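Local coordinates for protein dihydroneopterin aldolase (Burkholderia thailandensis, PDB 3V9O) that belongs to the dihydroneopterin aldolase family, assembles from several copies of one chain and binds guanine in a pocket between neighbouring subunits, at residues L93-C98 against V130-F135. Sequence-based numbering, arbitrary orientation.
Sequences LQETLC and VGVEVF. With GUN (guanine), chain G.
Gln94 NE2 is gripped by two hydrogen bonds, one to the carbonyl of Val130 and one to the hydroxyl of Tyr75 of the second subunit. Gln94 NE2 reaches Val130 O at 3.1 Å along an almost straight N-H line (177°), and the acceptor lies in the plane of the Gln94 amide. Seen from the carbonyl, however, the donor stands above the plane, 46° out of it, away from the lone pairs. Thr118 of the adjoining strand bonds Gln94 OE1, so both ends of the amide are held and its rotation is fixed. The chain, extended beyond CG, spans from helix to strand, its OE1 resting 3.7 Å from Gly131 CA.

The same first helical turn meets the ligand. Gln94 N donates to guanine O6 at 2.8 Å, where the helix N-terminus would probably help polarise the ligand carbonyl. The Glu95 chain, bent at chi2, brings its carboxylate against the guanine edge in a bidentate pair of hydrogen bonds: OE1 takes guanine N1 at 2.8 Å and OE2 takes guanine N2 at 2.7 Å. Val73, Asp74 and Tyr75 of the second subunit add further hydrogen bonds to guanine, and Leu93 CD2 packs beside its O6.

This is the tunnelling fold (T-fold) of the family, in which helix 94-106 packs on an antiparallel four-stranded sheet. The axes of segments 94-98 and 130-135 cross at 38°; strand 127-137, an edge strand within this chain, pairs antiparallel with one of the second subunit, continuing the sheet across the interface. Val132 points into the contact, its CG2 touching Gln94 CB at 3.8 Å and also meeting Glu95 CD; the Val132 and Glu95 side chains cross at about a right angle. One turn on, Cys98 SG, anti to its backbone N, settles over the strand between Val132 and Val134, with Val134 CG2 at 4.1 Å from SG.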
loop_
_atom_site.group_PDB
_atom_site.type_symbol
_atom_site.label_atom_id
_atom_site.label_comp_id
_atom_site.label_asym_id
_atom_site.label_seq_id
_atom_site.Cartn_x
_atom_site.Cartn_y
_atom_site.Cartn_z
ATOM N N LEU A 93 8.748 24.865 6.248
ATOM C CA LEU A 93 7.749 24.028 5.584
ATOM C C LEU A 93 8.220 22.611 5.375
ATOM O O LEU A 93 9.407 22.354 5.079
ATOM C CB LEU A 93 7.453 24.623 4.189
ATOM C CG LEU A 93 6.942 26.028 4.129
ATOM C CD1 LEU A 93 6.787 26.446 2.667
ATOM C CD2 LEU A 93 5.630 26.042 4.845
ATOM N N GLN A 94 7.297 21.649 5.438
ATOM C CA GLN A 94 7.609 20.268 5.084
ATOM C C GLN A 94 8.090 20.184 3.638
ATOM O O GLN A 94 9.016 19.414 3.373
ATOM C CB GLN A 94 6.393 19.351 5.265
ATOM C CG GLN A 94 6.017 19.156 6.745
ATOM C CD GLN A 94 5.222 17.876 6.946
ATOM O OE1 GLN A 94 5.597 16.807 6.490
ATOM N NE2 GLN A 94 4.084 17.958 7.653
ATOM N N GLU A 95 7.515 20.944 2.713
ATOM C CA GLU A 95 7.967 20.925 1.321
ATOM C C GLU A 95 9.439 21.262 1.218
ATOM O O GLU A 95 10.140 20.643 0.430
ATOM C CB GLU A 95 7.202 21.930 0.469
ATOM C CG GLU A 95 5.750 21.511 0.132
ATOM C CD GLU A 95 4.721 21.797 1.231
ATOM O OE1 GLU A 95 5.043 22.091 2.407
ATOM O OE2 GLU A 95 3.527 21.731 0.895
ATOM N N THR A 96 9.904 22.215 2.011
ATOM C CA THR A 96 11.334 22.590 1.940
ATOM C C THR A 96 12.222 21.395 2.281
ATOM O O THR A 96 13.173 21.099 1.557
ATOM C CB THR A 96 11.584 23.741 2.837
ATOM O OG1 THR A 96 10.813 24.860 2.359
ATOM C CG2 THR A 96 13.046 24.132 2.856
ATOM N N LEU A 97 11.883 20.645 3.314
ATOM C CA LEU A 97 12.682 19.495 3.709
ATOM C C LEU A 97 12.513 18.374 2.719
ATOM O O LEU A 97 13.529 17.770 2.309
ATOM C CB LEU A 97 12.213 19.063 5.108
ATOM C CG LEU A 97 12.929 17.807 5.638
ATOM C CD1 LEU A 97 14.400 17.998 5.792
ATOM C CD2 LEU A 97 12.291 17.348 7.013
ATOM N N CYS A 98 11.288 18.055 2.336
ATOM C CA CYS A 98 11.050 16.955 1.442
ATOM C C CYS A 98 11.743 17.153 0.095
ATOM O O CYS A 98 12.375 16.209 -0.406
ATOM C CB CYS A 98 9.529 16.825 1.273
ATOM S SG CYS A 98 9.011 15.315 0.423
ATOM N N VAL A 130 0.154 14.387 9.297
ATOM C CA VAL A 130 -0.069 15.110 8.052
ATOM C C VAL A 130 1.309 15.202 7.402
ATOM O O VAL A 130 2.301 15.483 8.088
ATOM C CB VAL A 130 -0.714 16.519 8.325
ATOM C CG1 VAL A 130 0.232 17.449 9.071
ATOM C CG2 VAL A 130 -1.204 17.168 7.015
ATOM N N GLY A 131 1.326 15.014 6.097
ATOM C CA GLY A 131 2.607 14.934 5.401
ATOM C C GLY A 131 2.530 15.360 3.970
ATOM O O GLY A 131 1.517 15.750 3.401
ATOM N N VAL A 132 3.744 15.330 3.386
ATOM C CA VAL A 132 4.028 15.742 2.010
ATOM C C VAL A 132 4.864 14.671 1.326
ATOM O O VAL A 132 5.823 14.159 1.950
ATOM C CB VAL A 132 4.798 17.091 1.981
ATOM C CG1 VAL A 132 5.249 17.459 0.510
ATOM C CG2 VAL A 132 3.923 18.174 2.665
ATOM N N GLU A 133 4.565 14.356 0.072
ATOM C CA GLU A 133 5.350 13.334 -0.656
ATOM C C GLU A 133 5.635 13.830 -2.050
ATOM O O GLU A 133 4.772 14.434 -2.718
ATOM C CB GLU A 133 4.556 12.042 -0.710
ATOM C CG GLU A 133 5.280 10.908 -1.514
ATOM C CD GLU A 133 4.420 9.714 -1.605
ATOM O OE1 GLU A 133 3.495 9.758 -2.408
ATOM O OE2 GLU A 133 4.613 8.769 -0.809
ATOM N N VAL A 134 6.853 13.543 -2.513
ATOM C CA VAL A 134 7.208 13.728 -3.914
ATOM C C VAL A 134 7.758 12.455 -4.515
ATOM O O VAL A 134 8.312 11.611 -3.780
ATOM C CB VAL A 134 8.226 14.830 -4.168
ATOM C CG1 VAL A 134 7.653 16.182 -3.641
ATOM C CG2 VAL A 134 9.533 14.567 -3.527
ATOM N N PHE A 135 7.642 12.298 -5.812
ATOM C CA PHE A 135 8.190 11.138 -6.551
ATOM C C PHE A 135 8.749 11.691 -7.842
ATOM O O PHE A 135 7.996 12.192 -8.684
ATOM C CB PHE A 135 7.067 10.108 -6.813
ATOM C CG PHE A 135 7.523 8.657 -7.020
ATOM C CD1 PHE A 135 8.742 8.340 -7.564
ATOM C CD2 PHE A 135 6.686 7.605 -6.627
ATOM C CE1 PHE A 135 9.100 6.979 -7.837
ATOM C CE2 PHE A 135 7.057 6.246 -6.817
ATOM C CZ PHE A 135 8.280 5.951 -7.420
HETATM N N9 GUN G . 0.492 24.340 6.993
HETATM C C8 GUN G . 1.274 24.452 8.135
HETATM N N7 GUN G . 2.582 23.957 7.950
HETATM C C5 GUN G . 2.573 23.605 6.614
HETATM C C6 GUN G . 3.621 23.009 5.767
HETATM O O6 GUN G . 4.775 22.743 6.139
HETATM N N1 GUN G . 3.264 22.755 4.444
HETATM C C2 GUN G . 1.974 22.958 3.957
HETATM N N2 GUN G . 1.673 22.607 2.662
HETATM N N3 GUN G . 0.967 23.522 4.754
HETATM C C4 GUN G . 1.333 23.802 6.055
#